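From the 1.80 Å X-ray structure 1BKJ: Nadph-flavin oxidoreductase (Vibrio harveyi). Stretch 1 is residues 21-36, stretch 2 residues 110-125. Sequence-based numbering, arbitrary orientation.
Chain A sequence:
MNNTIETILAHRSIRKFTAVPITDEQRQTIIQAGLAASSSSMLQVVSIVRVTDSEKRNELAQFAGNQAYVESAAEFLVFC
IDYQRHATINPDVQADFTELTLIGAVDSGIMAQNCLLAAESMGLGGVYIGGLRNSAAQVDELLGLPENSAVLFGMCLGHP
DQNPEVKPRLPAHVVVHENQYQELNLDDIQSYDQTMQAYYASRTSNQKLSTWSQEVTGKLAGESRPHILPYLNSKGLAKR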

ATOM      1  N   PRO A  21       3.384  14.966 -23.597  1.00 18.23           N
ATOM      2  CA  PRO A  21       4.154  13.989 -22.818  1.00 18.23           C
ATOM      3  C   PRO A  21       4.730  14.496 -21.494  1.00 18.32           C
ATOM      4  O   PRO A  21       4.729  15.702 -21.216  1.00 18.72           O
ATOM      5  CB  PRO A  21       5.252  13.562 -23.798  1.00 18.71           C
ATOM      6  CG  PRO A  21       5.465  14.769 -24.644  1.00 19.08           C
ATOM      7  CD  PRO A  21       4.066  15.287 -24.870  1.00 18.49           C
ATOM      8  N   ILE A  22       5.138  13.549 -20.655  1.00 17.76           N
ATOM      9  CA  ILE A  22       5.767  13.840 -19.370  1.00 17.50           C
ATOM     10  C   ILE A  22       7.256  13.860 -19.740  1.00 17.28           C
ATOM     11  O   ILE A  22       7.714  13.027 -20.536  1.00 17.03           O
ATOM     12  CB  ILE A  22       5.407  12.720 -18.319  1.00 17.59           C
ATOM     13  CG1 ILE A  22       3.953  12.917 -17.867  1.00 17.47           C
ATOM     14  CG2 ILE A  22       6.374  12.713 -17.107  1.00 17.13           C
ATOM     15  CD1 ILE A  22       3.371  11.785 -17.071  1.00 17.75           C
ATOM     16  N   THR A  23       7.980  14.859 -19.235  1.00 17.49           N
ATOM     17  CA  THR A  23       9.409  14.982 -19.533  1.00 17.84           C
ATOM     18  C   THR A  23      10.235  13.903 -18.824  1.00 18.60           C
ATOM     19  O   THR A  23       9.769  13.298 -17.857  1.00 17.87           O
ATOM     20  CB  THR A  23       9.979  16.381 -19.166  1.00 17.48           C
ATOM     21  OG1 THR A  23      10.016  16.543 -17.742  1.00 17.56           O
ATOM     22  CG2 THR A  23       9.147  17.498 -19.787  1.00 17.48           C
ATOM     23  N   ASP A  24      11.452  13.668 -19.317  1.00 19.30           N
ATOM     24  CA  ASP A  24      12.359  12.683 -18.728  1.00 20.67           C
ATOM     25  C   ASP A  24      12.717  13.053 -17.285  1.00 20.20           C
ATOM     26  O   ASP A  24      12.786  12.173 -16.434  1.00 20.10           O
ATOM     27  CB  ASP A  24      13.642  12.536 -19.565  1.00 23.48           C
ATOM     28  CG  ASP A  24      13.423  11.782 -20.871  1.00 26.09           C
ATOM     29  OD1 ASP A  24      12.437  11.019 -21.017  1.00 26.42           O
ATOM     30  OD2 ASP A  24      14.284  11.943 -21.764  1.00 29.97           O
ATOM     31  N   GLU A  25      12.877  14.356 -17.016  1.00 19.75           N
ATOM     32  CA  GLU A  25      13.201  14.862 -15.675  1.00 19.45           C
ATOM     33  C   GLU A  25      12.053  14.610 -14.700  1.00 19.57           C
ATOM     34  O   GLU A  25      12.294  14.216 -13.551  1.00 19.65           O
ATOM     35  CB  GLU A  25      13.513  16.364 -15.705  1.00 19.39           C
ATOM     36  N   GLN A  26      10.813  14.817 -15.165  1.00 18.63           N
ATOM     37  CA  GLN A  26       9.629  14.600 -14.339  1.00 18.04           C
ATOM     38  C   GLN A  26       9.428  13.116 -14.056  1.00 17.83           C
ATOM     39  O   GLN A  26       9.103  12.751 -12.935  1.00 17.90           O
ATOM     40  CB  GLN A  26       8.374  15.134 -15.008  1.00 18.57           C
ATOM     41  CG  GLN A  26       8.212  16.635 -15.044  1.00 18.46           C
ATOM     42  CD  GLN A  26       6.937  17.010 -15.773  1.00 19.26           C
ATOM     43  OE1 GLN A  26       6.628  16.458 -16.838  1.00 18.81           O
ATOM     44  NE2 GLN A  26       6.171  17.926 -15.193  1.00 19.43           N
ATOM     45  N   ARG A  27       9.676  12.271 -15.057  1.00 17.39           N
ATOM     46  CA  ARG A  27       9.524  10.828 -14.900  1.00 17.76           C
ATOM     47  C   ARG A  27      10.564  10.250 -13.949  1.00 17.56           C
ATOM     48  O   ARG A  27      10.219   9.416 -13.103  1.00 17.56           O
ATOM     49  CB  ARG A  27       9.599  10.110 -16.240  1.00 18.86           C
ATOM     50  CG  ARG A  27       9.257   8.618 -16.161  1.00 20.23           C
ATOM     51  CD  ARG A  27       9.552   7.895 -17.449  1.00 21.47           C
ATOM     52  NE  ARG A  27      10.982   7.819 -17.758  1.00 23.02           N
ATOM     53  CZ  ARG A  27      11.593   8.494 -18.733  1.00 23.29           C
ATOM     54  NH1 ARG A  27      10.900   9.315 -19.515  1.00 23.07           N
ATOM     55  NH2 ARG A  27      12.903   8.358 -18.915  1.00 24.93           N
ATOM     56  N   GLN A  28      11.804  10.738 -14.056  1.00 16.89           N
ATOM     57  CA  GLN A  28      12.913  10.301 -13.207  1.00 16.45           C
ATOM     58  C   GLN A  28      12.654  10.714 -11.756  1.00 15.95           C
ATOM     59  O   GLN A  28      12.933   9.947 -10.848  1.00 16.20           O
ATOM     60  CB  GLN A  28      14.249  10.848 -13.727  1.00 16.87           C
ATOM     61  N   THR A  29      12.004  11.863 -11.566  1.00 15.38           N
ATOM     62  CA  THR A  29      11.647  12.373 -10.242  1.00 15.76           C
ATOM     63  C   THR A  29      10.485  11.567  -9.606  1.00 15.46           C
ATOM     64  O   THR A  29      10.512  11.286  -8.398  1.00 15.53           O
ATOM     65  CB  THR A  29      11.342  13.878 -10.331  1.00 16.22           C
ATOM     66  OG1 THR A  29      12.549  14.569 -10.692  1.00 18.06           O
ATOM     67  CG2 THR A  29      10.835  14.437  -9.017  1.00 17.37           C
ATOM     68  N   ILE A  30       9.510  11.154 -10.425  1.00 15.01           N
ATOM     69  CA  ILE A  30       8.363  10.351  -9.972  1.00 14.78           C
ATOM     70  C   ILE A  30       8.852   8.987  -9.458  1.00 14.79           C
ATOM     71  O   ILE A  30       8.417   8.537  -8.401  1.00 14.74           O
ATOM     72  CB  ILE A  30       7.312  10.196 -11.108  1.00 14.64           C
ATOM     73  CG1 ILE A  30       6.582  11.530 -11.295  1.00 16.06           C
ATOM     74  CG2 ILE A  30       6.280   9.090 -10.809  1.00 14.47           C
ATOM     75  CD1 ILE A  30       5.926  11.701 -12.652  1.00 15.80           C
ATOM     76  N   ILE A  31       9.790   8.386 -10.193  1.00 15.12           N
ATOM     77  CA  ILE A  31      10.393   7.093  -9.843  1.00 15.86           C
ATOM     78  C   ILE A  31      11.253   7.257  -8.575  1.00 15.60           C
ATOM     79  O   ILE A  31      11.157   6.427  -7.675  1.00 15.88           O
ATOM     80  CB  ILE A  31      11.222   6.476 -11.052  1.00 16.28           C
ATOM     81  CG1 ILE A  31      10.301   6.122 -12.237  1.00 15.94           C
ATOM     82  CG2 ILE A  31      12.073   5.261 -10.618  1.00 16.05           C
ATOM     83  CD1 ILE A  31       9.184   5.146 -11.940  1.00 18.01           C
ATOM     84  N   GLN A  32      12.042   8.336  -8.483  1.00 15.66           N
ATOM     85  CA  GLN A  32      12.865   8.583  -7.289  1.00 16.50           C
ATOM     86  C   GLN A  32      11.996   8.771  -6.041  1.00 15.53           C
ATOM     87  O   GLN A  32      12.350   8.292  -4.967  1.00 14.58           O
ATOM     88  CB  GLN A  32      13.794   9.798  -7.451  1.00 19.08           C
ATOM     89  CG  GLN A  32      15.035   9.597  -8.346  1.00 24.29           C
ATOM     90  CD  GLN A  32      15.820   8.295  -8.091  1.00 27.48           C
ATOM     91  OE1 GLN A  32      16.122   7.550  -9.034  1.00 28.87           O
ATOM     92  NE2 GLN A  32      16.149   8.018  -6.820  1.00 29.39           N
ATOM     93  N   ALA A  33      10.848   9.434  -6.210  1.00 14.59           N
ATOM     94  CA  ALA A  33       9.890   9.653  -5.131  1.00 14.28           C
ATOM     95  C   ALA A  33       9.342   8.300  -4.658  1.00 14.40           C
ATOM     96  O   ALA A  33       9.212   8.062  -3.453  1.00 14.46           O
ATOM     97  CB  ALA A  33       8.767  10.538  -5.601  1.00 14.34           C
ATOM     98  N   GLY A  34       9.092   7.404  -5.619  1.00 14.04           N
ATOM     99  CA  GLY A  34       8.618   6.072  -5.318  1.00 14.03           C
ATOM    100  C   GLY A  34       9.686   5.280  -4.577  1.00 14.41           C
ATOM    101  O   GLY A  34       9.385   4.651  -3.557  1.00 14.43           O
ATOM    102  N   LEU A  35      10.941   5.383  -5.029  1.00 14.04           N
ATOM    103  CA  LEU A  35      12.056   4.670  -4.406  1.00 14.02           C
ATOM    104  C   LEU A  35      12.338   5.100  -2.968  1.00 13.67           C
ATOM    105  O   LEU A  35      12.752   4.283  -2.159  1.00 13.93           O
ATOM    106  CB  LEU A  35      13.322   4.782  -5.253  1.00 14.68           C
ATOM    107  CG  LEU A  35      13.342   4.033  -6.584  1.00 15.21           C
ATOM    108  CD1 LEU A  35      14.618   4.388  -7.296  1.00 15.33           C
ATOM    109  CD2 LEU A  35      13.247   2.540  -6.382  1.00 15.97           C
ATOM    110  N   ALA A  36      12.004   6.348  -2.646  1.00 13.22           N
ATOM    111  CA  ALA A  36      12.183   6.923  -1.311  1.00 13.32           C
ATOM    112  C   ALA A  36      11.173   6.400  -0.266  1.00 13.16           C
ATOM    113  O   ALA A  36      11.265   6.748   0.918  1.00 13.04           O
ATOM    114  CB  ALA A  36      12.127   8.462  -1.386  1.00 13.18           C
ATOM    115  N   ILE A 110       2.380   1.598  -0.808  1.00 12.70           N
ATOM    116  CA  ILE A 110       3.184   2.690  -0.236  1.00 12.36           C
ATOM    117  C   ILE A 110       4.003   3.369  -1.350  1.00 12.70           C
ATOM    118  O   ILE A 110       3.952   4.585  -1.507  1.00 12.70           O
ATOM    119  CB  ILE A 110       4.157   2.158   0.862  1.00 12.43           C
ATOM    120  CG1 ILE A 110       3.358   1.596   2.033  1.00 12.66           C
ATOM    121  CG2 ILE A 110       5.104   3.260   1.370  1.00 11.84           C
ATOM    122  CD1 ILE A 110       4.184   0.798   2.982  1.00 13.08           C
ATOM    123  N   MET A 111       4.726   2.568  -2.129  1.00 12.37           N
ATOM    124  CA  MET A 111       5.548   3.084  -3.220  1.00 13.16           C
ATOM    125  C   MET A 111       4.739   3.827  -4.288  1.00 12.96           C
ATOM    126  O   MET A 111       5.123   4.941  -4.695  1.00 12.69           O
ATOM    127  CB  MET A 111       6.355   1.953  -3.867  1.00 12.55           C
ATOM    128  CG  MET A 111       7.250   2.428  -4.971  1.00 14.42           C
ATOM    129  SD  MET A 111       8.200   1.179  -5.725  1.00 17.80           S
ATOM    130  CE  MET A 111       9.600   1.237  -4.694  1.00 18.19           C
ATOM    131  N   ALA A 112       3.637   3.206  -4.727  1.00 11.89           N
ATOM    132  CA  ALA A 112       2.765   3.783  -5.745  1.00 12.06           C
ATOM    133  C   ALA A 112       2.144   5.104  -5.334  1.00 11.96           C
ATOM    134  O   ALA A 112       2.016   6.009  -6.164  1.00 11.76           O
ATOM    135  CB  ALA A 112       1.705   2.811  -6.147  1.00 11.44           C
ATOM    136  N   GLN A 113       1.807   5.233  -4.049  1.00 11.76           N
ATOM    137  CA  GLN A 113       1.228   6.467  -3.559  1.00 11.72           C
ATOM    138  C   GLN A 113       2.247   7.594  -3.566  1.00 12.13           C
ATOM    139  O   GLN A 113       1.880   8.733  -3.816  1.00 12.26           O
ATOM    140  CB  GLN A 113       0.553   6.281  -2.194  1.00 12.18           C
ATOM    141  CG  GLN A 113      -0.223   7.500  -1.659  1.00 11.11           C
ATOM    142  CD  GLN A 113      -1.291   8.058  -2.610  1.00 11.75           C
ATOM    143  OE1 GLN A 113      -1.772   7.373  -3.509  1.00 12.32           O
ATOM    144  NE2 GLN A 113      -1.674   9.305  -2.388  1.00 11.46           N
ATOM    145  N   ASN A 114       3.524   7.262  -3.360  1.00 11.82           N
ATOM    146  CA  ASN A 114       4.594   8.261  -3.415  1.00 12.34           C
ATOM    147  C   ASN A 114       4.743   8.759  -4.862  1.00 12.28           C
ATOM    148  O   ASN A 114       4.820   9.968  -5.095  1.00 12.45           O
ATOM    149  CB  ASN A 114       5.914   7.673  -2.923  1.00 12.36           C
ATOM    150  CG  ASN A 114       6.226   8.041  -1.484  1.00 12.87           C
ATOM    151  OD1 ASN A 114       5.387   8.544  -0.746  1.00 13.96           O
ATOM    152  ND2 ASN A 114       7.456   7.799  -1.087  1.00 13.54           N
ATOM    153  N   CYS A 115       4.667   7.824  -5.819  1.00 12.07           N
ATOM    154  CA  CYS A 115       4.759   8.115  -7.259  1.00 12.40           C
ATOM    155  C   CYS A 115       3.623   9.031  -7.691  1.00 12.81           C
ATOM    156  O   CYS A 115       3.872  10.076  -8.299  1.00 12.55           O
ATOM    157  CB  CYS A 115       4.707   6.830  -8.086  1.00 11.61           C
ATOM    158  SG  CYS A 115       6.183   5.811  -7.993  1.00 13.69           S
ATOM    159  N   LEU A 116       2.394   8.674  -7.288  1.00 13.12           N
ATOM    160  CA  LEU A 116       1.197   9.451  -7.620  1.00 13.55           C
ATOM    161  C   LEU A 116       1.225  10.844  -7.003  1.00 13.29           C
ATOM    162  O   LEU A 116       0.931  11.814  -7.704  1.00 12.51           O
ATOM    163  CB  LEU A 116      -0.102   8.713  -7.239  1.00 13.89           C
ATOM    164  CG  LEU A 116      -1.425   9.397  -7.635  1.00 15.17           C
ATOM    165  CD1 LEU A 116      -1.534   9.603  -9.145  1.00 14.96           C
ATOM    166  CD2 LEU A 116      -2.614   8.605  -7.125  1.00 15.65           C
ATOM    167  N   LEU A 117       1.603  10.943  -5.721  1.00 13.06           N
ATOM    168  CA  LEU A 117       1.698  12.238  -5.039  1.00 13.72           C
ATOM    169  C   LEU A 117       2.743  13.161  -5.675  1.00 13.54           C
ATOM    170  O   LEU A 117       2.486  14.352  -5.869  1.00 13.54           O
ATOM    171  CB  LEU A 117       1.969  12.070  -3.546  1.00 14.40           C
ATOM    172  CG  LEU A 117       0.784  11.641  -2.687  1.00 15.53           C
ATOM    173  CD1 LEU A 117       1.255  11.484  -1.263  1.00 15.76           C
ATOM    174  CD2 LEU A 117      -0.355  12.651  -2.755  1.00 15.91           C
ATOM    175  N   ALA A 118       3.885  12.595  -6.064  1.00 14.00           N
ATOM    176  CA  ALA A 118       4.939  13.355  -6.738  1.00 14.57           C
ATOM    177  C   ALA A 118       4.361  13.909  -8.050  1.00 14.72           C
ATOM    178  O   ALA A 118       4.453  15.104  -8.308  1.00 15.54           O
ATOM    179  CB  ALA A 118       6.132  12.472  -7.032  1.00 14.12           C
ATOM    180  N   ALA A 119       3.656  13.057  -8.797  1.00 14.31           N
ATOM    181  CA  ALA A 119       3.034  13.458 -10.064  1.00 14.56           C
ATOM    182  C   ALA A 119       1.992  14.568  -9.881  1.00 14.56           C
ATOM    183  O   ALA A 119       2.064  15.585 -10.552  1.00 14.86           O
ATOM    184  CB  ALA A 119       2.418  12.249 -10.773  1.00 13.99           C
ATOM    185  N   GLU A 120       1.095  14.402  -8.910  1.00 14.70           N
ATOM    186  CA  GLU A 120       0.046  15.380  -8.606  1.00 15.46           C
ATOM    187  C   GLU A 120       0.603  16.742  -8.170  1.00 15.81           C
ATOM    188  O   GLU A 120       0.060  17.776  -8.550  1.00 16.25           O
ATOM    189  CB  GLU A 120      -0.927  14.823  -7.558  1.00 14.59           C
ATOM    190  CG  GLU A 120      -1.798  13.685  -8.103  1.00 14.57           C
ATOM    191  CD  GLU A 120      -2.694  13.007  -7.064  1.00 15.21           C
ATOM    192  OE1 GLU A 120      -2.423  13.076  -5.839  1.00 15.81           O
ATOM    193  OE2 GLU A 120      -3.672  12.365  -7.489  1.00 15.35           O
ATOM    194  N   SER A 121       1.734  16.732  -7.462  1.00 15.75           N
ATOM    195  CA  SER A 121       2.377  17.960  -7.002  1.00 16.65           C
ATOM    196  C   SER A 121       2.967  18.787  -8.142  1.00 17.43           C
ATOM    197  O   SER A 121       3.198  19.988  -7.977  1.00 17.90           O
ATOM    198  CB  SER A 121       3.465  17.642  -5.990  1.00 15.88           C
ATOM    199  OG  SER A 121       4.637  17.127  -6.592  1.00 16.00           O
ATOM    200  N   MET A 122       3.196  18.124  -9.282  1.00 18.25           N
ATOM    201  CA  MET A 122       3.741  18.733 -10.503  1.00 19.07           C
ATOM    202  C   MET A 122       2.627  19.168 -11.448  1.00 18.97           C
ATOM    203  O   MET A 122       2.888  19.629 -12.555  1.00 20.14           O
ATOM    204  CB  MET A 122       4.652  17.743 -11.234  1.00 20.36           C
ATOM    205  CG  MET A 122       5.886  17.326 -10.455  1.00 23.54           C
ATOM    206  SD  MET A 122       6.808  15.971 -11.243  1.00 28.60           S
ATOM    207  CE  MET A 122       8.419  16.656 -11.120  1.00 27.79           C
ATOM    208  N   GLY A 123       1.382  18.973 -11.031  1.00 18.67           N
ATOM    209  CA  GLY A 123       0.253  19.356 -11.862  1.00 17.64           C
ATOM    210  C   GLY A 123      -0.246  18.256 -12.773  1.00 16.82           C
ATOM    211  O   GLY A 123      -1.117  18.498 -13.601  1.00 16.59           O
ATOM    212  N   LEU A 124       0.325  17.061 -12.638  1.00 16.26           N
ATOM    213  CA  LEU A 124      -0.091  15.910 -13.440  1.00 16.03           C
ATOM    214  C   LEU A 124      -1.287  15.233 -12.770  1.00 15.96           C
ATOM    215  O   LEU A 124      -1.618  15.520 -11.612  1.00 16.23           O
ATOM    216  CB  LEU A 124       1.056  14.903 -13.588  1.00 16.27           C
ATOM    217  CG  LEU A 124       2.343  15.357 -14.291  1.00 16.75           C
ATOM    218  CD1 LEU A 124       3.463  14.364 -14.095  1.00 15.95           C
ATOM    219  CD2 LEU A 124       2.085  15.535 -15.740  1.00 16.88           C
ATOM    220  N   GLY A 125      -1.967  14.389 -13.529  1.00 15.33           N
ATOM    221  CA  GLY A 125      -3.109  13.668 -13.011  1.00 14.80           C
ATOM    222  C   GLY A 125      -2.835  12.187 -13.114  1.00 14.06           C
ATOM    223  O   GLY A 125      -1.931  11.774 -13.835  1.00 13.58           O
TER
HETATM  224  O   HOH W   1       9.309   8.843   1.165  1.00 13.78           O

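Close helix packing often depends on a small residue, or none beyond CA, on at least one side of the contact, and where the spacing opens the longer side chains take conformations that fill it. The contact between helix 24-35 and helix 110-121 of this oxidoreductase illustrates both halves of the principle. The helices run roughly antiparallel, at 143°, and their axes approach to 7.4 Å, a short distance that the residues at the crossing make possible.

Gly34 lies against the second helix with its CA 4.8 Å from the CA of Met111. A side chain has no room here: an ideal CB on Gly34 would fall 2.5 Å from Cys115 SG, a clash, and 3.5 Å from Met111 CG. In its absence Gly34 CA rests 3.6 Å from Cys115 SG, and Gly34 O lies 3.4 Å from Met111 CG. At the preceding residue, Ala33 and Ala118 point toward each other's stretches, and their methyl groups meet with CB to CB at 3.6 Å.

Met111 shows how a residue whose CA-to-CB bond points sideways can still contribute. With chi1 and chi2 both t, its chain is extended, and chi3 at m sets the terminal methyl so that CE lies 4.2 Å from Leu35 CD2. Cys115, at chi1 m, places its sulfur beside the backbone of the first helix, with SG 3.5 Å from Ile30 O.

Ile30 is the most extensively covered residue of the contact. Its CA-to-CB bond also points sideways, but the m,t rotamer carries the end of the side chain nearer the partner. CG2 packs 3.9 Å from Cys115 CB, while CD1 reaches 4.0 Å from Ala119 CB and 3.9 Å from Leu124 CD1. The ethyl branch of Ile30 thus reaches the methyl of Ala119 and a methyl of Leu124 at van der Waals distance.

The one direct hydrogen bond across the stretches comes from Asn114, whose ND2 donates to Ala33 O at 3.0 Å with an angle of 135°. Its chi1 of -99° lies between the usual wells, and in this conformation the amide serves several partners: ND2 also donates to a water, at 3.1 Å, which in turn makes a weak bond to Ala36 O, and OD1 is bonded elsewhere in the structure. Near the end of its helix, Ala33 O also receives a weak backbone bond from Ala36 N at 3.4 Å, so the asparagine amide shares this acceptor.

Toward the other end, Met122 covers the helix with an m,t side chain and chi3 at 133°, off the wells. Its CE lies 3.9 Å from both Gln26 CG and Thr29 CG2. Gln26, itself m,t, turns its amide back to the helix start, where OE1 accepts from Thr23 N at 3.2 Å; Thr23 OG1 reciprocates by capping Gln26 N at 3.2 Å. Beyond the Schellman turn at Gly123, Leu124 points back toward the first stretch, and its CD2 meets Ile22 CG1 at 3.9 Å.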